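Local coordinates for protein lactate racemase (Thermoanaerobacterium thermosaccharolyticum, PDB 2YJG) that interconverts the D- and L-isomers of lactate using a nickel pincer-nucleotide cofactor, and is modelled here as the apoprotein, at residues 169-174 / 264-269; 333-336 / 340-343; 197-202 / 222-227. All blocks are in the same frame, centred on the assembly; numbering follows the deposited sequence.

Contact 1 of 3, residues 169-174 / 264-269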
ATOM      1  N   GLY A 169       2.221   1.720 -20.824  1.00 13.65           N
ATOM      2  CA  GLY A 169       0.811   1.725 -21.243  1.00 12.66           C
ATOM      3  C   GLY A 169       0.475   0.479 -22.040  1.00 12.80           C
ATOM      4  O   GLY A 169       1.290  -0.447 -22.137  1.00 12.99           O
ATOM      5  N   PHE A 170      -0.697   0.473 -22.672  1.00 12.18           N
ATOM      6  CA  PHE A 170      -1.077  -0.625 -23.586  1.00 13.00           C
ATOM      7  C   PHE A 170      -1.799  -0.038 -24.813  1.00 12.66           C
ATOM      8  O   PHE A 170      -2.292   1.162 -24.785  1.00 14.42           O
ATOM      9  CB  PHE A 170      -1.954  -1.661 -22.876  1.00 13.52           C
ATOM     10  CG  PHE A 170      -3.348  -1.265 -22.741  1.00 15.62           C
ATOM     11  CD1 PHE A 170      -3.700  -0.104 -22.102  1.00 17.80           C
ATOM     12  CD2 PHE A 170      -4.335  -2.046 -23.264  1.00 19.27           C
ATOM     13  CE1 PHE A 170      -5.011   0.273 -22.056  1.00 22.98           C
ATOM     14  CE2 PHE A 170      -5.632  -1.682 -23.165  1.00 22.76           C
ATOM     15  CZ  PHE A 170      -5.955  -0.524 -22.569  1.00 23.75           C
ATOM     16  N   ILE A 171      -1.863  -0.838 -25.869  1.00 11.34           N
ATOM     17  CA  ILE A 171      -2.362  -0.332 -27.155  1.00 11.35           C
ATOM     18  C   ILE A 171      -3.555  -1.151 -27.616  1.00 10.87           C
ATOM     19  O   ILE A 171      -3.429  -2.378 -27.771  1.00 11.39           O
ATOM     20  CB  ILE A 171      -1.272  -0.355 -28.249  1.00 11.94           C
ATOM     21  CG1 ILE A 171      -0.160   0.604 -27.971  1.00 12.93           C
ATOM     22  CG2 ILE A 171      -1.937   0.005 -29.604  1.00 13.78           C
ATOM     23  CD1 ILE A 171       1.122   0.381 -28.795  1.00 11.96           C
ATOM     24  N   GLU A 172      -4.717  -0.534 -27.830  1.00 10.07           N
ATOM     25  CA  GLU A 172      -5.904  -1.230 -28.352  1.00 11.96           C
ATOM     26  C   GLU A 172      -6.671  -0.134 -29.116  1.00 11.45           C
ATOM     27  O   GLU A 172      -6.384   1.058 -28.945  1.00 11.08           O
ATOM     28  CB  GLU A 172      -6.788  -1.808 -27.245  1.00 14.27           C
ATOM     29  CG  GLU A 172      -7.506  -0.706 -26.406  1.00 14.91           C
ATOM     30  CD  GLU A 172      -8.319  -1.258 -25.227  1.00 20.91           C
ATOM     31  OE1 GLU A 172      -8.247  -2.487 -24.939  1.00 15.80           O
ATOM     32  OE2 GLU A 172      -9.004  -0.416 -24.583  1.00 19.69           O
ATOM     33  N   PRO A 173      -7.688  -0.503 -29.900  1.00 10.67           N
ATOM     34  CA  PRO A 173      -8.341   0.533 -30.665  1.00 11.71           C
ATOM     35  C   PRO A 173      -9.093   1.454 -29.742  1.00 12.04           C
ATOM     36  O   PRO A 173      -9.489   1.034 -28.667  1.00 12.33           O
ATOM     37  CB  PRO A 173      -9.341  -0.259 -31.512  1.00 11.84           C
ATOM     38  CG  PRO A 173      -8.701  -1.624 -31.650  1.00 12.91           C
ATOM     39  CD  PRO A 173      -8.094  -1.844 -30.342  1.00 12.44           C
ATOM     40  N   HIS A 174      -9.325   2.674 -30.172  1.00 11.20           N
ATOM     41  CA  HIS A 174     -10.148   3.625 -29.395  1.00 10.81           C
ATOM     42  C   HIS A 174     -11.014   4.414 -30.348  1.00 11.10           C
ATOM     43  O   HIS A 174     -10.517   4.979 -31.376  1.00  9.82           O
ATOM     44  CB  HIS A 174      -9.251   4.516 -28.531  1.00 11.38           C
ATOM     45  CG  HIS A 174     -10.014   5.536 -27.762  1.00 13.24           C
ATOM     46  ND1 HIS A 174     -10.234   5.472 -26.398  1.00 20.25           N
ATOM     47  CD2 HIS A 174     -10.639   6.654 -28.195  1.00  4.85           C
ATOM     48  CE1 HIS A 174     -10.967   6.525 -26.035  1.00 11.80           C
ATOM     49  NE2 HIS A 174     -11.220   7.245 -27.111  1.00 17.43           N
ATOM     50  N   GLU A 264       0.448  -0.326 -35.577  1.00 15.26           N
ATOM     51  CA  GLU A 264       0.452  -1.065 -36.826  1.00 17.07           C
ATOM     52  C   GLU A 264       0.150  -2.524 -36.530  1.00 15.54           C
ATOM     53  O   GLU A 264      -0.591  -3.136 -37.247  1.00 15.28           O
ATOM     54  CB  GLU A 264       1.765  -0.935 -37.621  1.00 17.37           C
ATOM     55  CG  GLU A 264       2.005   0.459 -38.145  1.00 20.57           C
ATOM     56  CD  GLU A 264       3.473   0.680 -38.533  1.00 24.17           C
ATOM     57  OE1 GLU A 264       4.327  -0.209 -38.311  1.00 30.67           O
ATOM     58  OE2 GLU A 264       3.755   1.735 -39.073  1.00 30.66           O
ATOM     59  N   PHE A 265       0.735  -3.081 -35.492  1.00 16.35           N
ATOM     60  CA  PHE A 265       0.493  -4.456 -35.117  1.00 16.14           C
ATOM     61  C   PHE A 265      -1.027  -4.659 -34.785  1.00 15.52           C
ATOM     62  O   PHE A 265      -1.685  -5.580 -35.282  1.00 15.75           O
ATOM     63  CB  PHE A 265       1.427  -4.873 -33.962  1.00 17.39           C
ATOM     64  CG  PHE A 265       1.181  -6.268 -33.456  1.00 17.74           C
ATOM     65  CD1 PHE A 265       1.569  -7.368 -34.188  1.00 20.34           C
ATOM     66  CD2 PHE A 265       0.541  -6.480 -32.259  1.00 21.85           C
ATOM     67  CE1 PHE A 265       1.289  -8.637 -33.730  1.00 23.51           C
ATOM     68  CE2 PHE A 265       0.301  -7.774 -31.799  1.00 22.27           C
ATOM     69  CZ  PHE A 265       0.680  -8.827 -32.540  1.00 22.26           C
ATOM     70  N   VAL A 266      -1.559  -3.788 -33.952  1.00 14.07           N
ATOM     71  CA  VAL A 266      -2.951  -3.847 -33.537  1.00 14.00           C
ATOM     72  C   VAL A 266      -3.840  -3.698 -34.723  1.00 13.11           C
ATOM     73  O   VAL A 266      -4.807  -4.448 -34.791  1.00 13.22           O
ATOM     74  CB  VAL A 266      -3.271  -2.887 -32.369  1.00 13.94           C
ATOM     75  CG1 VAL A 266      -4.731  -2.887 -32.028  1.00 12.30           C
ATOM     76  CG2 VAL A 266      -2.464  -3.293 -31.120  1.00 12.09           C
ATOM     77  N   SER A 267      -3.575  -2.751 -35.636  1.00 14.93           N
ATOM     78  CA  SER A 267      -4.385  -2.650 -36.865  1.00 17.38           C
ATOM     79  C   SER A 267      -4.446  -3.998 -37.656  1.00 18.95           C
ATOM     80  O   SER A 267      -5.523  -4.404 -38.194  1.00 19.33           O
ATOM     81  CB  SER A 267      -3.815  -1.553 -37.781  1.00 18.67           C
ATOM     82  OG  SER A 267      -4.720  -1.347 -38.826  1.00 24.84           O
ATOM     83  N   GLU A 268      -3.292  -4.677 -37.771  1.00 19.81           N
ATOM     84  CA  GLU A 268      -3.280  -5.969 -38.499  1.00 21.93           C
ATOM     85  C   GLU A 268      -4.214  -6.995 -37.828  1.00 21.10           C
ATOM     86  O   GLU A 268      -4.940  -7.654 -38.510  1.00 22.08           O
ATOM     87  CB  GLU A 268      -1.861  -6.560 -38.646  1.00 22.55           C
ATOM     88  CG  GLU A 268      -0.882  -5.676 -39.362  1.00 28.25           C
ATOM     89  CD  GLU A 268       0.481  -6.369 -39.670  1.00 37.34           C
ATOM     90  OE1 GLU A 268       0.535  -7.644 -39.776  1.00 40.06           O
ATOM     91  OE2 GLU A 268       1.493  -5.617 -39.806  1.00 38.45           O
ATOM     92  N   ILE A 269      -4.253  -7.054 -36.485  1.00 20.28           N
ATOM     93  CA  ILE A 269      -5.054  -8.028 -35.735  1.00 21.75           C
ATOM     94  C   ILE A 269      -6.517  -7.626 -35.670  1.00 20.54           C
ATOM     95  O   ILE A 269      -7.425  -8.494 -35.801  1.00 23.72           O
ATOM     96  CB  ILE A 269      -4.618  -8.150 -34.259  1.00 22.70           C
ATOM     97  CG1 ILE A 269      -3.155  -8.533 -34.094  1.00 26.56           C
ATOM     98  CG2 ILE A 269      -5.476  -9.209 -33.496  1.00 26.89           C
ATOM     99  CD1 ILE A 269      -2.505  -9.142 -35.259  1.00 28.45           C
TER
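Val266 overlaps Ile171 with one methyl and the ring of Pro173 with the other. Its CG1 stands anti to the backbone N (chi1 176°), which sets CG2 against Ile171 and CG1 against the proline ring. On one branch Val266 CG2 meets Ile171 CG2 at 3.7 Å and also lies 3.6 Å from the carbonyl oxygen, Ile171 O. The other branch reaches the proline, Val266 CG1 to Pro173 CD being 3.9 Å. No hydrogen bond crosses here; the side-chain contacts are apolar, with one methyl also against a backbone carbonyl. With an alanine in place of Val266 both methyls go, and the gap would probably leave Ile171 and Pro173 without their cover from this helix residue. Between these two, Glu172 directs its CB away from the helix, and its OE2 makes a long, weak ion pair with Arg75, probably a cofactor-binding residue. The contact thus backs the segment leading into His174, by similarity a catalytic proton donor/acceptor. Helix 257-270 packs against residues 169-174: Ile171 also touches His259 and Cys263, Pro173 touches Ala270, and Val266 reaches Val240 of strand 233-241 and Phe179 of strand 178-179.

Contact 2 of 3, residues 333-336 / 340-343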
ATOM      1  N   LYS A 333     -32.570  12.601 -22.449  1.00 21.26           N
ATOM      2  CA  LYS A 333     -33.830  12.662 -21.683  1.00 24.13           C
ATOM      3  C   LYS A 333     -34.472  14.033 -21.850  1.00 24.48           C
ATOM      4  O   LYS A 333     -35.717  14.118 -21.956  1.00 25.79           O
ATOM      5  CB  LYS A 333     -33.568  12.373 -20.226  1.00 24.91           C
ATOM      6  CG  LYS A 333     -34.798  12.498 -19.359  1.00 28.98           C
ATOM      7  CD  LYS A 333     -35.509  11.212 -19.132  1.00 30.64           C
ATOM      8  CE  LYS A 333     -36.525  11.420 -17.953  1.00 33.15           C
ATOM      9  NZ  LYS A 333     -37.032  10.133 -17.432  1.00 35.35           N
ATOM     10  N   GLU A 334     -33.629  15.064 -21.922  1.00 24.71           N
ATOM     11  CA  GLU A 334     -34.040  16.479 -22.049  1.00 26.47           C
ATOM     12  C   GLU A 334     -34.164  17.035 -23.511  1.00 24.56           C
ATOM     13  O   GLU A 334     -34.415  18.220 -23.692  1.00 25.09           O
ATOM     14  CB  GLU A 334     -33.037  17.358 -21.306  1.00 28.07           C
ATOM     15  CG  GLU A 334     -32.826  16.996 -19.805  1.00 33.85           C
ATOM     16  CD  GLU A 334     -34.000  17.423 -18.949  1.00 39.04           C
ATOM     17  OE1 GLU A 334     -34.546  18.524 -19.229  1.00 44.76           O
ATOM     18  OE2 GLU A 334     -34.390  16.685 -18.009  1.00 41.31           O
ATOM     19  N   SER A 335     -34.027  16.201 -24.542  1.00 21.82           N
ATOM     20  CA  SER A 335     -34.058  16.706 -25.905  1.00 20.48           C
ATOM     21  C   SER A 335     -35.157  16.059 -26.721  1.00 20.65           C
ATOM     22  O   SER A 335     -35.751  15.053 -26.306  1.00 20.60           O
ATOM     23  CB  SER A 335     -32.676  16.512 -26.619  1.00 20.64           C
ATOM     24  OG  SER A 335     -31.659  17.199 -25.921  1.00 17.26           O
ATOM     25  N   LYS A 336     -35.407  16.611 -27.897  1.00 21.05           N
ATOM     26  CA  LYS A 336     -36.532  16.133 -28.747  1.00 22.87           C
ATOM     27  C   LYS A 336     -36.249  14.862 -29.521  1.00 21.86           C
ATOM     28  O   LYS A 336     -37.162  14.086 -29.843  1.00 23.95           O
ATOM     29  CB  LYS A 336     -36.915  17.198 -29.769  1.00 23.96           C
ATOM     30  CG  LYS A 336     -37.454  18.516 -29.178  1.00 29.24           C
ATOM     31  CD  LYS A 336     -37.955  19.529 -30.237  1.00 34.17           C
ATOM     32  CE  LYS A 336     -36.846  20.042 -31.177  1.00 36.53           C
ATOM     33  NZ  LYS A 336     -37.266  21.163 -32.093  1.00 38.69           N
ATOM     34  N   ASP A 340     -31.557  16.954 -32.188  1.00 16.13           N
ATOM     35  CA  ASP A 340     -31.625  18.038 -31.172  1.00 16.90           C
ATOM     36  C   ASP A 340     -30.362  17.926 -30.251  1.00 16.77           C
ATOM     37  O   ASP A 340     -29.686  18.898 -29.991  1.00 17.57           O
ATOM     38  CB  ASP A 340     -32.920  17.902 -30.387  1.00 17.79           C
ATOM     39  CG  ASP A 340     -33.297  19.148 -29.610  1.00 18.66           C
ATOM     40  OD1 ASP A 340     -32.909  20.255 -30.004  1.00 20.74           O
ATOM     41  OD2 ASP A 340     -33.986  18.986 -28.587  1.00 21.58           O
ATOM     42  N   VAL A 341     -30.050  16.713 -29.812  1.00 14.56           N
ATOM     43  CA  VAL A 341     -28.903  16.459 -28.985  1.00 14.20           C
ATOM     44  C   VAL A 341     -27.647  16.934 -29.661  1.00 13.71           C
ATOM     45  O   VAL A 341     -26.867  17.693 -29.047  1.00 15.42           O
ATOM     46  CB  VAL A 341     -28.778  14.976 -28.570  1.00 15.01           C
ATOM     47  CG1 VAL A 341     -27.385  14.725 -27.881  1.00 13.16           C
ATOM     48  CG2 VAL A 341     -30.060  14.555 -27.751  1.00 17.74           C
ATOM     49  N   MET A 342     -27.454  16.555 -30.936  1.00 13.30           N
ATOM     50  CA  MET A 342     -26.320  16.953 -31.687  1.00 12.31           C
ATOM     51  C   MET A 342     -26.222  18.478 -31.800  1.00 14.35           C
ATOM     52  O   MET A 342     -25.181  19.065 -31.570  1.00 14.18           O
ATOM     53  CB  MET A 342     -26.387  16.330 -33.047  1.00 13.26           C
ATOM     54  CG  MET A 342     -25.265  16.594 -33.975  1.00 13.01           C
ATOM     55  SD  MET A 342     -23.639  16.118 -33.403  1.00 14.08           S
ATOM     56  CE  MET A 342     -23.754  14.293 -33.768  1.00 16.78           C
ATOM     57  N   ASN A 343     -27.335  19.122 -32.106  1.00 14.17           N
ATOM     58  CA  ASN A 343     -27.317  20.557 -32.323  1.00 15.12           C
ATOM     59  C   ASN A 343     -26.889  21.310 -31.042  1.00 14.31           C
ATOM     60  O   ASN A 343     -26.075  22.241 -31.120  1.00 15.93           O
ATOM     61  CB  ASN A 343     -28.689  21.041 -32.723  1.00 15.24           C
ATOM     62  CG  ASN A 343     -29.092  20.583 -34.097  1.00 17.97           C
ATOM     63  OD1 ASN A 343     -28.235  20.243 -34.937  1.00 18.60           O
ATOM     64  ND2 ASN A 343     -30.389  20.621 -34.369  1.00 22.39           N
TER
HETATM   65  O   HOH W   1     -34.942  20.170 -26.466  1.00 27.53           O
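A chi1 of -163° turns the Asp340 carboxylate away from its own backbone N and back from the first turn of its helix toward the backbone of Lys336. There Lys336 N donates to Asp340 OD2 at 2.9 Å, nearly straight at 168°, and OD2 receives it on its anti lone pair, the one turned from OD1. The lysine side chain then folds over the same group. Lys336 CG lies 3.5 Å from Asp340 OD2, and a bend at chi3 (-64°) returns the chain so that Lys336 CE comes 4.0 Å from Asp340 CG, the two side chains crossing at about a right angle. The ammonium does not close a salt bridge, since Lys336 NZ stays 4.9 Å from Asp340 OD1; its charge may still steady the carboxylate through space.

Asp340 OD2 has a second firm donor, a water at 2.6 Å from it, which also makes a weak bond to the carbonyl of Glu334. Two hydrogen bonds therefore grip one oxygen, and a long, weak ion pair with Lys344 adds to them. Beside this bond, Ser335 CB is pressed against Val341 CG2 at 3.5 Å, tighter than usual for two carbons. The serine hydroxyl is occupied elsewhere: it bonds to Trp331 O and to Lys344 NZ.

What results is a short connection between helices 326-333 and 338-346, closed by a side-chain-to-backbone bond, within the C-terminal family region. Glu334 is where the chain leaves helical geometry after helix 326-333, and three residues separate Lys336 from Asp340. Asp337 OD1 in turn takes the N-H of Asp340, at the start of helix 338-346. That helix sets Val341 against Ala364, and Met342 against Gln361, Arg365 and Ile368, all of helix 357-369.

Contact 3 of 3, residues 197-202 / 222-227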
ATOM      1  N   LEU A 197     -10.922  18.106 -20.635  1.00 13.27           N
ATOM      2  CA  LEU A 197     -12.238  18.379 -21.195  1.00 12.55           C
ATOM      3  C   LEU A 197     -12.083  19.047 -22.559  1.00 13.62           C
ATOM      4  O   LEU A 197     -12.789  18.681 -23.512  1.00 15.15           O
ATOM      5  CB  LEU A 197     -13.029  19.253 -20.199  1.00 12.94           C
ATOM      6  CG  LEU A 197     -13.500  18.563 -18.957  1.00 13.22           C
ATOM      7  CD1 LEU A 197     -14.132  19.465 -17.884  1.00 17.16           C
ATOM      8  CD2 LEU A 197     -14.559  17.485 -19.274  1.00 13.42           C
ATOM      9  N   ALA A 198     -11.152  19.964 -22.721  1.00 12.98           N
ATOM     10  CA  ALA A 198     -10.949  20.681 -24.019  1.00 14.20           C
ATOM     11  C   ALA A 198     -10.557  19.709 -25.128  1.00 12.74           C
ATOM     12  O   ALA A 198     -10.945  19.875 -26.276  1.00 12.85           O
ATOM     13  CB  ALA A 198      -9.875  21.797 -23.910  1.00 14.63           C
ATOM     14  N   ASN A 199      -9.827  18.658 -24.754  1.00 12.89           N
ATOM     15  CA  ASN A 199      -9.379  17.628 -25.671  1.00 12.29           C
ATOM     16  C   ASN A 199     -10.574  16.720 -26.108  1.00 14.03           C
ATOM     17  O   ASN A 199     -10.433  15.895 -27.021  1.00 16.21           O
ATOM     18  CB  ASN A 199      -8.202  16.863 -25.053  1.00 13.46           C
ATOM     19  CG  ASN A 199      -7.496  15.938 -26.033  1.00 14.59           C
ATOM     20  OD1 ASN A 199      -7.454  14.731 -25.782  1.00 14.26           O
ATOM     21  ND2 ASN A 199      -6.977  16.474 -27.140  1.00 13.20           N
ATOM     22  N   HIS A 200     -11.755  16.905 -25.516  1.00 13.28           N
ATOM     23  CA  HIS A 200     -12.955  16.165 -25.912  1.00 10.77           C
ATOM     24  C   HIS A 200     -14.018  17.123 -26.520  1.00 11.40           C
ATOM     25  O   HIS A 200     -15.212  16.749 -26.632  1.00 12.15           O
ATOM     26  CB  HIS A 200     -13.558  15.448 -24.715  1.00 11.74           C
ATOM     27  CG  HIS A 200     -12.689  14.394 -24.118  1.00 13.08           C
ATOM     28  ND1 HIS A 200     -12.940  13.039 -24.269  1.00 17.60           N
ATOM     29  CD2 HIS A 200     -11.627  14.483 -23.294  1.00 11.71           C
ATOM     30  CE1 HIS A 200     -12.055  12.345 -23.573  1.00 12.62           C
ATOM     31  NE2 HIS A 200     -11.225  13.193 -23.001  1.00 19.55           N
ATOM     32  N   CYS A 201     -13.601  18.323 -26.914  1.00 12.14           N
ATOM     33  CA  CYS A 201     -14.538  19.346 -27.397  1.00 13.55           C
ATOM     34  C   CYS A 201     -15.356  18.904 -28.598  1.00 12.51           C
ATOM     35  O   CYS A 201     -14.909  18.088 -29.408  1.00 13.04           O
ATOM     36  CB  CYS A 201     -13.827  20.681 -27.710  1.00 12.30           C
ATOM     37  SG  CYS A 201     -12.831  20.730 -29.110  1.00 15.19           S
ATOM     38  N   SER A 202     -16.546  19.471 -28.722  1.00 13.36           N
ATOM     39  CA  SER A 202     -17.457  19.109 -29.820  1.00 13.09           C
ATOM     40  C   SER A 202     -16.840  19.268 -31.233  1.00 13.52           C
ATOM     41  O   SER A 202     -17.128  18.467 -32.124  1.00 12.35           O
ATOM     42  CB  SER A 202     -18.753  19.869 -29.772  1.00 13.34           C
ATOM     43  OG  SER A 202     -18.500  21.231 -30.038  1.00 13.43           O
ATOM     44  N   ARG A 222      -3.505  14.770 -32.710  1.00 16.42           N
ATOM     45  CA  ARG A 222      -2.515  15.834 -32.963  1.00 15.63           C
ATOM     46  C   ARG A 222      -2.164  16.647 -31.711  1.00 15.35           C
ATOM     47  O   ARG A 222      -0.987  16.921 -31.457  1.00 16.32           O
ATOM     48  CB  ARG A 222      -3.062  16.775 -34.078  1.00 17.29           C
ATOM     49  CG  ARG A 222      -2.096  17.899 -34.448  1.00 20.49           C
ATOM     50  CD  ARG A 222      -2.655  18.906 -35.522  1.00 27.87           C
ATOM     51  NE  ARG A 222      -1.699  20.008 -35.777  1.00 35.31           N
ATOM     52  CZ  ARG A 222      -1.986  21.174 -36.390  1.00 40.24           C
ATOM     53  NH1 ARG A 222      -3.222  21.465 -36.808  1.00 42.86           N
ATOM     54  NH2 ARG A 222      -1.025  22.076 -36.579  1.00 40.87           N
ATOM     55  N   ASP A 223      -3.172  17.075 -30.950  1.00 14.39           N
ATOM     56  CA  ASP A 223      -2.924  17.770 -29.665  1.00 14.37           C
ATOM     57  C   ASP A 223      -2.177  16.893 -28.669  1.00 15.13           C
ATOM     58  O   ASP A 223      -1.285  17.400 -27.973  1.00 14.81           O
ATOM     59  CB  ASP A 223      -4.231  18.361 -29.063  1.00 14.07           C
ATOM     60  CG  ASP A 223      -4.527  19.798 -29.588  1.00 16.84           C
ATOM     61  OD1 ASP A 223      -3.894  20.245 -30.608  1.00 19.49           O
ATOM     62  OD2 ASP A 223      -5.356  20.446 -28.968  1.00 20.06           O
ATOM     63  N   MET A 224      -2.510  15.585 -28.606  1.00 14.08           N
ATOM     64  CA  MET A 224      -1.864  14.678 -27.679  1.00 14.29           C
ATOM     65  C   MET A 224      -0.391  14.502 -27.994  1.00 13.75           C
ATOM     66  O   MET A 224       0.454  14.441 -27.092  1.00 15.22           O
ATOM     67  CB  MET A 224      -2.577  13.316 -27.721  1.00 13.25           C
ATOM     68  CG  MET A 224      -4.053  13.321 -27.258  1.00 14.28           C
ATOM     69  SD  MET A 224      -4.746  11.656 -27.567  1.00 15.93           S
ATOM     70  CE  MET A 224      -6.348  11.723 -26.636  1.00 15.64           C
ATOM     71  N   ILE A 225      -0.093  14.394 -29.279  1.00 16.10           N
ATOM     72  CA  ILE A 225       1.260  14.176 -29.785  1.00 17.89           C
ATOM     73  C   ILE A 225       2.111  15.390 -29.414  1.00 18.49           C
ATOM     74  O   ILE A 225       3.245  15.255 -28.912  1.00 17.78           O
ATOM     75  CB  ILE A 225       1.220  13.905 -31.282  1.00 18.39           C
ATOM     76  CG1 ILE A 225       0.755  12.459 -31.522  1.00 21.92           C
ATOM     77  CG2 ILE A 225       2.565  14.226 -31.949  1.00 23.61           C
ATOM     78  CD1 ILE A 225       1.667  11.424 -30.978  1.00 20.28           C
ATOM     79  N   TYR A 226       1.533  16.572 -29.626  1.00 18.51           N
ATOM     80  CA  TYR A 226       2.253  17.797 -29.285  1.00 19.54           C
ATOM     81  C   TYR A 226       2.472  17.917 -27.803  1.00 18.27           C
ATOM     82  O   TYR A 226       3.603  18.256 -27.371  1.00 18.39           O
ATOM     83  CB  TYR A 226       1.513  18.993 -29.796  1.00 20.29           C
ATOM     84  CG  TYR A 226       2.217  20.295 -29.571  1.00 23.82           C
ATOM     85  CD1 TYR A 226       2.069  21.025 -28.375  1.00 27.21           C
ATOM     86  CD2 TYR A 226       2.958  20.866 -30.601  1.00 30.08           C
ATOM     87  CE1 TYR A 226       2.683  22.281 -28.232  1.00 29.72           C
ATOM     88  CE2 TYR A 226       3.548  22.094 -30.463  1.00 31.37           C
ATOM     89  CZ  TYR A 226       3.430  22.787 -29.292  1.00 33.03           C
ATOM     90  OH  TYR A 226       4.092  24.005 -29.242  1.00 40.71           O
ATOM     91  N   ALA A 227       1.425  17.625 -27.005  1.00 18.34           N
ATOM     92  CA  ALA A 227       1.528  17.545 -25.525  1.00 16.73           C
ATOM     93  C   ALA A 227       2.648  16.653 -25.081  1.00 16.77           C
ATOM     94  O   ALA A 227       3.404  17.025 -24.166  1.00 17.08           O
ATOM     95  CB  ALA A 227       0.197  17.069 -24.873  1.00 17.14           C
TER
HETATM   96  O   HOH W   2      -6.784  19.345 -26.901  1.00 21.63           O
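The side-chain amide of Asn199 meets helix 219-230 with both of its ends. Its oxygen faces the methionine, Asn199 OD1 lying 3.3 Å from the terminal methyl Met224 CE, while on the other branch Asn199 ND2 passes 3.8 Å from Asp223 CB. Met224 comes in roughly square to the asparagine, whereas the Asn199 and Asp223 side chains run antiparallel past one another, amide and carboxylate planes tilted by only 17°.

No direct hydrogen bond joins the segments; a single water does the polar work. It accepts from Asn199 ND2 at 2.9 Å and donates to Asp223 OD2 at 2.7 Å. Ser149 OG is a second hydrogen-bond partner of that carboxylate oxygen, so the aspartate is held from beyond the contact, and Phe204 of helix 202-206 touches both Asn199 and Asp223.

Farther out, Asn199 sits inside a type I turn from Ala198 to Cys201, closed by Cys201 N to Ala198 O at 3.1 Å, and Cys201 is the N-cap of the helix that follows. Met224 runs out extended beyond CG (chi2 174°), which carries its methyl to the amide and also brings the side chain to about 4 Å from that of Lys184, the probable covalent site of the cofactor.

Chemically this is a buried polar link made through water, with a methyl on sulphur resting against an amide oxygen. It ties the turn bearing His200, the nickel ligand by similarity, to helix 219-230, and the negative charge of Asp223 is probably eased by the water and Ser149 at OD2 and by a further bond at OD1.

Contacts 1 and 3 belong to the catalytic region. Their centres are 20 Å apart and their nearest atoms about 6 Å, with contact 3 nested in the chain loop that contact 1 closes. His174 of contact 1 and His200 of contact 3, by similarity a proton donor/acceptor and the nickel ligand, each meet the ring of Phe176, and the side chain of Met224 comes within about 7 Å of that of His174. Contact 2 lies away from the annotated sites, its centre 34 Å from that of contact 1 and 25 Å from that of contact 3. Helix 357-369 relates it to contact 3: Gln361 touches Met342 and hydrogen-bonds to Ser202 O.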